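PDB 4RK7: glucose-resistance amylase regulator, which probably represses transcription as a LacI-family DNA-binding regulator, here with linked glucose and fructose units bound in its periplasmic-binding-protein-like sensor domain. Local coordinates for residues 168-173 against 195-200; 111-116 against 143-148; 46-51 against 72-77. All coordinates share one frame; numbering follows the deposited sequence.

Interaction 1: 168-173 against 195-200. With FRU (beta-D-fructofuranose), chain C; GLC (alpha-D-glucopyranose), chain B.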
loop_
_atom_site.group_PDB
_atom_site.type_symbol
_atom_site.label_atom_id
_atom_site.label_comp_id
_atom_site.label_asym_id
_atom_site.label_seq_id
_atom_site.Cartn_x
_atom_site.Cartn_y
_atom_site.Cartn_z
ATOM N N ASN A 168 18.725 -4.733 6.769
ATOM C CA ASN A 168 17.938 -5.693 7.526
ATOM C C ASN A 168 16.482 -5.820 7.147
ATOM O O ASN A 168 15.761 -6.609 7.756
ATOM C CB ASN A 168 17.977 -5.322 9.003
ATOM C CG ASN A 168 19.371 -5.380 9.559
ATOM O OD1 ASN A 168 20.101 -6.326 9.287
ATOM N ND2 ASN A 168 19.762 -4.360 10.313
ATOM N N ASP A 169 16.017 -5.027 6.190
ATOM C CA ASP A 169 14.604 -5.096 5.835
ATOM C C ASP A 169 14.383 -4.478 4.460
ATOM O O ASP A 169 15.327 -3.994 3.840
ATOM C CB ASP A 169 13.730 -4.452 6.917
ATOM C CG ASP A 169 13.974 -2.968 7.082
ATOM O OD1 ASP A 169 14.206 -2.245 6.092
ATOM O OD2 ASP A 169 13.895 -2.506 8.231
ATOM N N HIS A 170 13.117 -4.491 4.024
ATOM C CA HIS A 170 12.750 -4.077 2.673
ATOM C C HIS A 170 12.278 -2.614 2.601
ATOM O O HIS A 170 11.555 -2.252 1.673
ATOM C CB HIS A 170 11.596 -4.964 2.159
ATOM C CG HIS A 170 11.944 -6.407 1.991
ATOM N ND1 HIS A 170 12.881 -6.849 1.081
ATOM C CD2 HIS A 170 11.430 -7.521 2.571
ATOM C CE1 HIS A 170 12.964 -8.164 1.135
ATOM N NE2 HIS A 170 12.084 -8.599 2.028
ATOM N N SER A 171 12.684 -1.770 3.549
ATOM C CA SER A 171 12.112 -0.431 3.650
ATOM C C SER A 171 12.810 0.594 2.785
ATOM O O SER A 171 13.969 0.443 2.421
ATOM C CB SER A 171 12.123 0.039 5.121
ATOM O OG SER A 171 13.416 0.416 5.557
ATOM N N TYR A 172 12.084 1.671 2.495
ATOM C CA TYR A 172 12.648 2.852 1.883
ATOM C C TYR A 172 13.890 3.336 2.633
ATOM O O TYR A 172 14.878 3.709 2.025
ATOM C CB TYR A 172 11.591 3.951 1.881
ATOM C CG TYR A 172 12.072 5.309 1.438
ATOM C CD1 TYR A 172 12.082 5.657 0.099
ATOM C CD2 TYR A 172 12.490 6.255 2.360
ATOM C CE1 TYR A 172 12.500 6.910 -0.310
ATOM C CE2 TYR A 172 12.914 7.504 1.971
ATOM C CZ TYR A 172 12.912 7.839 0.630
ATOM O OH TYR A 172 13.332 9.081 0.254
ATOM N N GLU A 173 13.796 3.395 3.962
ATOM C CA GLU A 173 14.871 3.918 4.781
ATOM C C GLU A 173 16.149 3.084 4.625
ATOM O O GLU A 173 17.253 3.629 4.601
ATOM C CB GLU A 173 14.448 3.945 6.263
ATOM C CG GLU A 173 13.402 5.016 6.607
ATOM C CD GLU A 173 11.955 4.696 6.180
ATOM O OE1 GLU A 173 11.625 3.538 5.782
ATOM O OE2 GLU A 173 11.122 5.637 6.247
ATOM N N ALA A 195 18.045 -4.209 -5.345
ATOM C CA ALA A 195 17.210 -3.849 -4.211
ATOM C C ALA A 195 16.212 -4.967 -3.950
ATOM O O ALA A 195 15.510 -5.387 -4.877
ATOM C CB ALA A 195 16.475 -2.551 -4.537
ATOM N N THR A 196 16.111 -5.452 -2.712
ATOM C CA THR A 196 15.261 -6.619 -2.435
ATOM C C THR A 196 13.757 -6.345 -2.476
ATOM O O THR A 196 12.960 -7.277 -2.446
ATOM C CB THR A 196 15.599 -7.289 -1.078
ATOM O OG1 THR A 196 15.315 -6.390 0.000
ATOM C CG2 THR A 196 17.030 -7.698 -1.043
ATOM N N ALA A 197 13.373 -5.076 -2.532
ATOM C CA ALA A 197 11.973 -4.667 -2.756
ATOM C C ALA A 197 11.959 -3.319 -3.474
ATOM O O ALA A 197 12.963 -2.590 -3.465
ATOM C CB ALA A 197 11.234 -4.575 -1.447
ATOM N N ASP A 198 10.841 -2.991 -4.121
ATOM C CA ASP A 198 10.740 -1.760 -4.902
ATOM C C ASP A 198 11.071 -0.480 -4.082
ATOM O O ASP A 198 11.772 0.417 -4.559
ATOM C CB ASP A 198 9.343 -1.614 -5.495
ATOM C CG ASP A 198 8.946 -2.793 -6.405
ATOM O OD1 ASP A 198 9.830 -3.418 -7.065
ATOM O OD2 ASP A 198 7.724 -3.027 -6.454
HETATM N N MSE A 199 10.564 -0.412 -2.851
HETATM C CA MSE A 199 10.746 0.787 -2.012
HETATM C C MSE A 199 12.220 0.969 -1.680
HETATM O O MSE A 199 12.686 2.088 -1.551
HETATM C CB MSE A 199 9.933 0.723 -0.714
HETATM C CG MSE A 199 8.526 1.226 -0.924
HETATM SE SE MSE A 199 8.643 3.164 -1.218
HETATM C CE MSE A 199 6.681 3.333 -1.235
ATOM N N VAL A 200 12.976 -0.118 -1.565
ATOM C CA VAL A 200 14.417 -0.009 -1.349
ATOM C C VAL A 200 15.025 0.719 -2.541
ATOM O O VAL A 200 15.855 1.624 -2.382
ATOM C CB VAL A 200 15.075 -1.401 -1.150
ATOM C CG1 VAL A 200 16.584 -1.285 -1.039
ATOM C CG2 VAL A 200 14.487 -2.104 0.060
HETATM C C1 FRU C . 9.322 -10.866 3.592
HETATM C C2 FRU C . 10.085 -11.723 2.577
HETATM C C3 FRU C . 10.109 -13.226 2.833
HETATM C C4 FRU C . 11.304 -13.653 1.987
HETATM C C5 FRU C . 12.270 -12.472 2.125
HETATM C C6 FRU C . 13.007 -12.134 0.828
HETATM O O1 FRU C . 9.907 -11.053 4.876
HETATM O O2 FRU C . 9.650 -11.547 1.215
HETATM O O3 FRU C . 8.861 -13.823 2.454
HETATM O O4 FRU C . 11.943 -14.881 2.387
HETATM O O5 FRU C . 11.458 -11.373 2.584
HETATM O O6 FRU C . 13.994 -11.113 1.048
HETATM C C1 GLC B . 8.360 -11.006 0.930
HETATM C C2 GLC B . 7.848 -11.806 -0.261
HETATM C C3 GLC B . 8.741 -11.571 -1.464
HETATM C C4 GLC B . 8.844 -10.066 -1.737
HETATM C C5 GLC B . 9.381 -9.337 -0.507
HETATM C C6 GLC B . 9.457 -7.808 -0.690
HETATM O O2 GLC B . 7.858 -13.200 0.081
HETATM O O3 GLC B . 8.252 -12.283 -2.627
HETATM O O4 GLC B . 9.729 -9.849 -2.817
HETATM O O5 GLC B . 8.547 -9.617 0.592
HETATM O O6 GLC B . 8.169 -7.284 -1.007
#

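Interaction 2: 111-116 against 143-148. With FRU (beta-D-fructofuranose), chain C; GLC (alpha-D-glucopyranose), chain B.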
loop_
_atom_site.group_PDB
_atom_site.type_symbol
_atom_site.label_atom_id
_atom_site.label_comp_id
_atom_site.label_asym_id
_atom_site.label_seq_id
_atom_site.Cartn_x
_atom_site.Cartn_y
_atom_site.Cartn_z
ATOM N N PHE A 111 15.930 -18.324 -6.657
ATOM C CA PHE A 111 17.236 -18.341 -7.290
ATOM C C PHE A 111 17.133 -17.857 -8.733
ATOM O O PHE A 111 17.974 -17.100 -9.193
ATOM C CB PHE A 111 17.938 -19.707 -7.246
ATOM C CG PHE A 111 19.300 -19.667 -7.876
ATOM C CD1 PHE A 111 20.369 -19.110 -7.188
ATOM C CD2 PHE A 111 19.493 -20.097 -9.179
ATOM C CE1 PHE A 111 21.612 -18.990 -7.781
ATOM C CE2 PHE A 111 20.733 -19.993 -9.776
ATOM C CZ PHE A 111 21.794 -19.436 -9.080
ATOM N N GLU A 112 16.112 -18.292 -9.453
ATOM C CA GLU A 112 15.987 -17.873 -10.836
ATOM C C GLU A 112 15.816 -16.349 -10.934
ATOM O O GLU A 112 16.384 -15.732 -11.832
ATOM C CB GLU A 112 14.823 -18.582 -11.511
ATOM C CG GLU A 112 14.826 -18.505 -13.027
ATOM C CD GLU A 112 13.578 -19.118 -13.640
ATOM O OE1 GLU A 112 13.106 -18.590 -14.668
ATOM O OE2 GLU A 112 13.062 -20.119 -13.093
HETATM N N MSE A 113 15.008 -15.768 -10.042
HETATM C CA MSE A 113 14.857 -14.303 -10.000
HETATM C C MSE A 113 16.187 -13.652 -9.822
HETATM O O MSE A 113 16.586 -12.793 -10.622
HETATM C CB MSE A 113 13.962 -13.807 -8.879
HETATM C CG MSE A 113 12.485 -14.110 -9.089
HETATM SE SE MSE A 113 11.359 -13.011 -7.915
HETATM C CE MSE A 113 11.650 -14.001 -6.240
HETATM N N MSE A 114 16.918 -14.056 -8.785
HETATM C CA MSE A 114 18.190 -13.414 -8.485
HETATM C C MSE A 114 19.204 -13.623 -9.561
HETATM O O MSE A 114 19.942 -12.705 -9.943
HETATM C CB MSE A 114 18.754 -13.961 -7.181
HETATM C CG MSE A 114 20.048 -13.288 -6.788
HETATM SE SE MSE A 114 19.748 -11.401 -6.281
HETATM C CE MSE A 114 18.621 -11.685 -4.716
ATOM N N ASN A 115 19.276 -14.852 -10.052
ATOM C CA ASN A 115 20.216 -15.165 -11.091
ATOM C C ASN A 115 19.943 -14.386 -12.386
ATOM O O ASN A 115 20.890 -13.964 -13.045
ATOM C CB ASN A 115 20.253 -16.671 -11.356
ATOM C CG ASN A 115 21.434 -17.064 -12.185
ATOM O OD1 ASN A 115 22.571 -16.869 -11.772
ATOM N ND2 ASN A 115 21.179 -17.567 -13.382
ATOM N N SER A 116 18.676 -14.177 -12.738
ATOM C CA SER A 116 18.355 -13.378 -13.919
ATOM C C SER A 116 18.876 -11.942 -13.774
ATOM O O SER A 116 19.337 -11.361 -14.724
ATOM C CB SER A 116 16.858 -13.394 -14.238
ATOM O OG SER A 116 16.101 -12.642 -13.288
ATOM N N SER A 143 18.297 -16.812 5.002
ATOM C CA SER A 143 18.638 -15.554 4.338
ATOM C C SER A 143 18.624 -15.771 2.831
ATOM O O SER A 143 19.658 -15.692 2.178
ATOM C CB SER A 143 20.002 -15.042 4.807
ATOM O OG SER A 143 21.047 -15.951 4.487
ATOM N N THR A 144 17.421 -16.014 2.309
ATOM C CA THR A 144 17.225 -16.502 0.946
ATOM C C THR A 144 17.926 -15.655 -0.090
ATOM O O THR A 144 18.718 -16.156 -0.884
ATOM C CB THR A 144 15.716 -16.560 0.657
ATOM O OG1 THR A 144 15.083 -17.396 1.636
ATOM C CG2 THR A 144 15.435 -17.073 -0.760
ATOM N N ARG A 145 17.657 -14.352 -0.080
ATOM C CA ARG A 145 18.230 -13.475 -1.112
ATOM C C ARG A 145 19.727 -13.229 -1.026
ATOM O O ARG A 145 20.420 -13.226 -2.036
ATOM C CB ARG A 145 17.419 -12.181 -1.195
ATOM C CG ARG A 145 16.036 -12.524 -1.703
ATOM C CD ARG A 145 15.154 -11.336 -2.095
ATOM N NE ARG A 145 13.913 -11.899 -2.632
ATOM C CZ ARG A 145 12.751 -11.268 -2.776
ATOM N NH1 ARG A 145 12.606 -9.975 -2.473
ATOM N NH2 ARG A 145 11.710 -11.963 -3.223
ATOM N N ARG A 146 20.231 -13.070 0.182
ATOM C CA ARG A 146 21.670 -12.959 0.427
ATOM C C ARG A 146 22.413 -14.172 -0.132
ATOM O O ARG A 146 23.414 -14.051 -0.853
ATOM C CB ARG A 146 21.882 -12.875 1.934
ATOM C CG ARG A 146 23.304 -12.719 2.397
ATOM C CD ARG A 146 23.422 -13.137 3.859
ATOM N NE ARG A 146 24.811 -13.082 4.292
ATOM C CZ ARG A 146 25.360 -12.132 5.049
ATOM N NH1 ARG A 146 24.641 -11.116 5.543
ATOM N NH2 ARG A 146 26.644 -12.233 5.353
ATOM N N THR A 147 21.904 -15.345 0.210
ATOM C CA THR A 147 22.550 -16.585 -0.200
ATOM C C THR A 147 22.488 -16.777 -1.707
ATOM O O THR A 147 23.492 -17.102 -2.325
ATOM C CB THR A 147 21.969 -17.761 0.595
ATOM O OG1 THR A 147 22.389 -17.609 1.961
ATOM C CG2 THR A 147 22.424 -19.079 0.039
ATOM N N ASN A 148 21.321 -16.532 -2.309
ATOM C CA ASN A 148 21.199 -16.630 -3.762
ATOM C C ASN A 148 22.057 -15.644 -4.541
ATOM O O ASN A 148 22.624 -15.998 -5.584
ATOM C CB ASN A 148 19.739 -16.517 -4.166
ATOM C CG ASN A 148 18.957 -17.758 -3.846
ATOM O OD1 ASN A 148 19.503 -18.860 -3.732
ATOM N ND2 ASN A 148 17.677 -17.597 -3.702
HETATM C C1 FRU C . 9.322 -10.866 3.592
HETATM C C2 FRU C . 10.085 -11.723 2.577
HETATM C C3 FRU C . 10.109 -13.226 2.833
HETATM C C4 FRU C . 11.304 -13.653 1.987
HETATM C C5 FRU C . 12.270 -12.472 2.125
HETATM C C6 FRU C . 13.007 -12.134 0.828
HETATM O O1 FRU C . 9.907 -11.053 4.876
HETATM O O2 FRU C . 9.650 -11.547 1.215
HETATM O O3 FRU C . 8.861 -13.823 2.454
HETATM O O4 FRU C . 11.943 -14.881 2.387
HETATM O O5 FRU C . 11.458 -11.373 2.584
HETATM O O6 FRU C . 13.994 -11.113 1.048
HETATM C C1 GLC B . 8.360 -11.006 0.930
HETATM C C2 GLC B . 7.848 -11.806 -0.261
HETATM C C3 GLC B . 8.741 -11.571 -1.464
HETATM C C4 GLC B . 8.844 -10.066 -1.737
HETATM C C5 GLC B . 9.381 -9.337 -0.507
HETATM C C6 GLC B . 9.457 -7.808 -0.690
HETATM O O2 GLC B . 7.858 -13.200 0.081
HETATM O O3 GLC B . 8.252 -12.283 -2.627
HETATM O O4 GLC B . 9.729 -9.849 -2.817
HETATM O O5 GLC B . 8.547 -9.617 0.592
HETATM O O6 GLC B . 8.169 -7.284 -1.007
#

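Interaction 3: 46-51 against 72-77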
loop_
_atom_site.group_PDB
_atom_site.type_symbol
_atom_site.label_atom_id
_atom_site.label_comp_id
_atom_site.label_asym_id
_atom_site.label_seq_id
_atom_site.Cartn_x
_atom_site.Cartn_y
_atom_site.Cartn_z
ATOM N N THR A 46 -6.683 -11.896 8.254
ATOM C CA THR A 46 -6.300 -11.646 9.626
ATOM C C THR A 46 -4.818 -11.272 9.629
ATOM O O THR A 46 -4.046 -11.693 8.757
ATOM C CB THR A 46 -6.627 -12.876 10.535
ATOM O OG1 THR A 46 -6.496 -12.514 11.915
ATOM C CG2 THR A 46 -5.727 -14.045 10.215
ATOM N N TYR A 47 -4.424 -10.446 10.592
ATOM C CA TYR A 47 -3.041 -10.003 10.700
ATOM C C TYR A 47 -2.337 -10.734 11.822
ATOM O O TYR A 47 -2.965 -11.229 12.769
ATOM C CB TYR A 47 -2.952 -8.485 10.908
ATOM C CG TYR A 47 -3.375 -7.732 9.680
ATOM C CD1 TYR A 47 -2.498 -7.543 8.624
ATOM C CD2 TYR A 47 -4.671 -7.243 9.551
ATOM C CE1 TYR A 47 -2.883 -6.868 7.480
ATOM C CE2 TYR A 47 -5.069 -6.568 8.408
ATOM C CZ TYR A 47 -4.171 -6.384 7.377
ATOM O OH TYR A 47 -4.558 -5.713 6.240
ATOM N N LEU A 48 -1.027 -10.843 11.665
ATOM C CA LEU A 48 -0.186 -11.554 12.611
ATOM C C LEU A 48 0.978 -10.654 12.999
ATOM O O LEU A 48 1.740 -10.201 12.127
ATOM C CB LEU A 48 0.360 -12.825 11.976
ATOM C CG LEU A 48 0.980 -13.817 12.960
ATOM C CD1 LEU A 48 -0.072 -14.829 13.385
ATOM C CD2 LEU A 48 2.192 -14.495 12.341
ATOM N N ASP A 49 1.111 -10.402 14.302
ATOM C CA ASP A 49 2.250 -9.651 14.831
ATOM C C ASP A 49 3.280 -10.639 15.403
ATOM O O ASP A 49 3.250 -11.826 15.068
ATOM C CB ASP A 49 1.800 -8.564 15.840
ATOM C CG ASP A 49 1.175 -9.126 17.116
ATOM O OD1 ASP A 49 1.210 -10.350 17.362
ATOM O OD2 ASP A 49 0.643 -8.314 17.898
ATOM N N GLU A 50 4.189 -10.155 16.246
ATOM C CA GLU A 50 5.307 -10.963 16.739
ATOM C C GLU A 50 5.061 -11.547 18.133
ATOM O O GLU A 50 5.937 -12.209 18.687
ATOM C CB GLU A 50 6.579 -10.108 16.769
ATOM C CG GLU A 50 7.839 -10.862 16.382
ATOM C CD GLU A 50 7.957 -11.058 14.885
ATOM O OE1 GLU A 50 7.991 -10.044 14.156
ATOM O OE2 GLU A 50 8.017 -12.223 14.441
ATOM N N ASP A 51 3.889 -11.301 18.707
ATOM C CA ASP A 51 3.610 -11.707 20.079
ATOM C C ASP A 51 2.931 -13.051 20.048
ATOM O O ASP A 51 1.843 -13.182 19.502
ATOM C CB ASP A 51 2.716 -10.681 20.781
ATOM C CG ASP A 51 2.320 -11.103 22.188
ATOM O OD1 ASP A 51 1.490 -12.022 22.340
ATOM O OD2 ASP A 51 2.829 -10.503 23.157
HETATM N N MSE A 72 -0.760 -18.777 4.032
HETATM C CA MSE A 72 0.270 -18.085 4.822
HETATM C C MSE A 72 1.168 -17.239 3.955
HETATM O O MSE A 72 1.788 -17.730 3.006
HETATM C CB MSE A 72 1.127 -19.141 5.525
HETATM C CG MSE A 72 0.253 -20.087 6.333
HETATM SE SE MSE A 72 -0.354 -19.136 7.952
HETATM C CE MSE A 72 -1.142 -20.653 8.918
ATOM N N LEU A 73 1.281 -15.958 4.288
ATOM C CA LEU A 73 2.080 -15.031 3.529
ATOM C C LEU A 73 3.288 -14.534 4.328
ATOM O O LEU A 73 4.039 -13.717 3.822
ATOM C CB LEU A 73 1.214 -13.830 3.110
ATOM C CG LEU A 73 0.346 -13.962 1.859
ATOM C CD1 LEU A 73 -0.663 -15.093 1.990
ATOM C CD2 LEU A 73 -0.354 -12.632 1.599
ATOM N N SER A 74 3.477 -15.036 5.554
ATOM C CA SER A 74 4.500 -14.521 6.498
ATOM C C SER A 74 5.488 -15.613 6.880
ATOM O O SER A 74 5.084 -16.753 7.118
ATOM C CB SER A 74 3.810 -14.006 7.775
ATOM O OG SER A 74 4.745 -13.725 8.812
ATOM N N LEU A 75 6.773 -15.279 6.976
ATOM C CA LEU A 75 7.759 -16.279 7.427
ATOM C C LEU A 75 7.804 -16.422 8.952
ATOM O O LEU A 75 8.436 -17.339 9.468
ATOM C CB LEU A 75 9.153 -16.007 6.843
ATOM C CG LEU A 75 9.464 -16.763 5.540
ATOM C CD1 LEU A 75 10.809 -16.335 4.982
ATOM C CD2 LEU A 75 9.446 -18.273 5.749
ATOM N N ASP A 76 7.102 -15.548 9.666
ATOM C CA ASP A 76 7.125 -15.538 11.129
ATOM C C ASP A 76 6.075 -16.444 11.758
ATOM O O ASP A 76 5.849 -16.376 12.972
ATOM C CB ASP A 76 6.968 -14.104 11.658
ATOM C CG ASP A 76 8.206 -13.258 11.422
ATOM O OD1 ASP A 76 9.307 -13.829 11.252
ATOM O OD2 ASP A 76 8.079 -12.017 11.415
ATOM N N ILE A 77 5.471 -17.326 10.960
ATOM C CA ILE A 77 4.439 -18.217 11.468
ATOM C C ILE A 77 5.105 -19.270 12.358
ATOM O O ILE A 77 6.018 -19.965 11.902
ATOM C CB ILE A 77 3.705 -18.972 10.337
ATOM C CG1 ILE A 77 3.197 -18.007 9.262
ATOM C CG2 ILE A 77 2.558 -19.793 10.911
ATOM C CD1 ILE A 77 2.131 -17.062 9.740
#

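Interaction 1: 168-173 against 195-200
The imidazole of His-170 carries glucose over one face, with GLC C6 3.7 Å above the ring plane, over its centre, while both ring nitrogens work at the edge. There ND1 meets Thr-196 OG1 at 2.7 Å in a hydrogen bond, and NE2 donates to FRU O5 at 2.9 Å with a nearly straight angle of 174°. Histidine suits this place because one flat group, its CG anti to the carbonyl carbon (chi1 -65°), packs on one sugar unit and bonds the other. The threonine hydroxyl is also bonded to Asp-134 N; the two bonds, at ND1 and NE2, should together hold the ring's rotation. Small Ala-197 lets the backbones approach, its CB 3.6 Å from His-170 CB. On the backbone side Val-200 CG2 packs on the His-170 carbonyl, 3.3 Å from its O. Tyr-172 CA makes a CA-H...O contact of 3.5 Å with Met-199 O, which the tyrosine ring meets obliquely. Asp-169 shapes the loop as an Asx turn: its OD1 takes both N and OG of Ser-171 from the same face of the carboxylate, and also bonds Thr-174. Two loops that run from strand ends into helix N-termini thus line the sugar cleft, an arrangement characteristic of the periplasmic-binding-protein fold.

Interaction 2: 111-116 against 143-148
Phe-111 turns the edge of its ring to Asn-148, with CD1 3.6 Å from Asn-148 OD1 and the ring and amide planes 78° apart. CG lies anti to the backbone N (chi1 -178°), which lays the ring against its own helix, where Asn-115 CB sits over one face, offset toward the rim. The amide nitrogen ND2 of Asn-148 comes to 3.5 Å from Phe-111 N. Two residues on, Met-113, a selenomethionine as is Met-114, bends at chi3 and brings CE to 3.6 Å from Arg-145 NH2. Met-114 folds at both chi2 and chi3, so that its CE touches Arg-145 CB at 3.8 Å while its CG rests on the Asn-148 backbone; a long unbranched chain can follow such an uneven surface. Arg-145, extended from CG to NE, passes these methionines to the sugars: NH1 and NH2 both donate to GLC O4, each at 2.9 Å, in the guanidinium plane, and FRU C6 lies over one face. Its NE forms a salt bridge with Glu-110, which helps to orient the head. The axes of the two short helical segments come within 9.7 Å and run 51° apart. Helix 110-123 packs on helix 144-155, where Asn-115 OD1 is also hydrogen-bonded to Ser-152 OG, and touches strand 238-241 through Met-113 and Val-240.

Interaction 3: 46-51 against 72-77
This is a small contact between the end of strand 42-48 with the turn after it and the loop that follows strand 69-72, apolar on its buried side and acidic at its outer rim. The strand supplies Leu-48 from its last position, and the loop supplies Ile-77. The two side chains cross at about a right angle and touch through methyls, Leu-48 CD2 lying 3.7 Å from Ile-77 CD1. The Ile-77 side chain starts out away from Leu-48, but a bend at chi2 (-66°) swings CD1 back to it; branched aliphatic side chains suit this buried apolar side. Leu-48 CD2 also lies 4.2 Å from Asp-76 O. Further out two carboxylates come together crosswise, Glu-50 OE2 standing 3.0 Å from Asp-76 OD2 with the planes 76° apart. Both atoms are acceptors, so the proximity is unfavourable if both groups are charged and would probably raise the pKa of one of them. Each segment is shaped locally by a side-chain turn. Asp-49 OD1 takes the N of Asp-51 in an Asx turn, and Ser-74 OG takes the N of Asp-76, 3.1 Å away, in an ST turn. Asp-51 then caps helix 52-64. Strand 12-18 lies between the two strands in the sheet, and Leu-48 packs on its Val-16. Helix 79-87 closes the apolar side, with Met-81 against Leu-48 and Ile-82 against Ile-77, while Gln-55 of helix 52-64 also touches Leu-48.

In the fold
Interactions 1 and 2 are two parts of one sugar site: His-170 and Arg-145 both touch the fructose and the glucose, and the centres of the two interactions lie about 15 Å apart. They also meet directly, Thr-196 O coming to 2.7 Å from Arg-145 NH1. Thr-22, Thr-96, Asp-225 and Gln-242 also hydrogen-bond to the glucose. Interaction 3 is more remote, its centre about 19 Å from that of interaction 1 and about 23 Å from that of interaction 2. Still, its loop borders the site, for Leu-75 touches the fructose and the Asp-76 side chain is about 7 Å from it. Residues of both interactions 1 and 3 also pack against the second subunit.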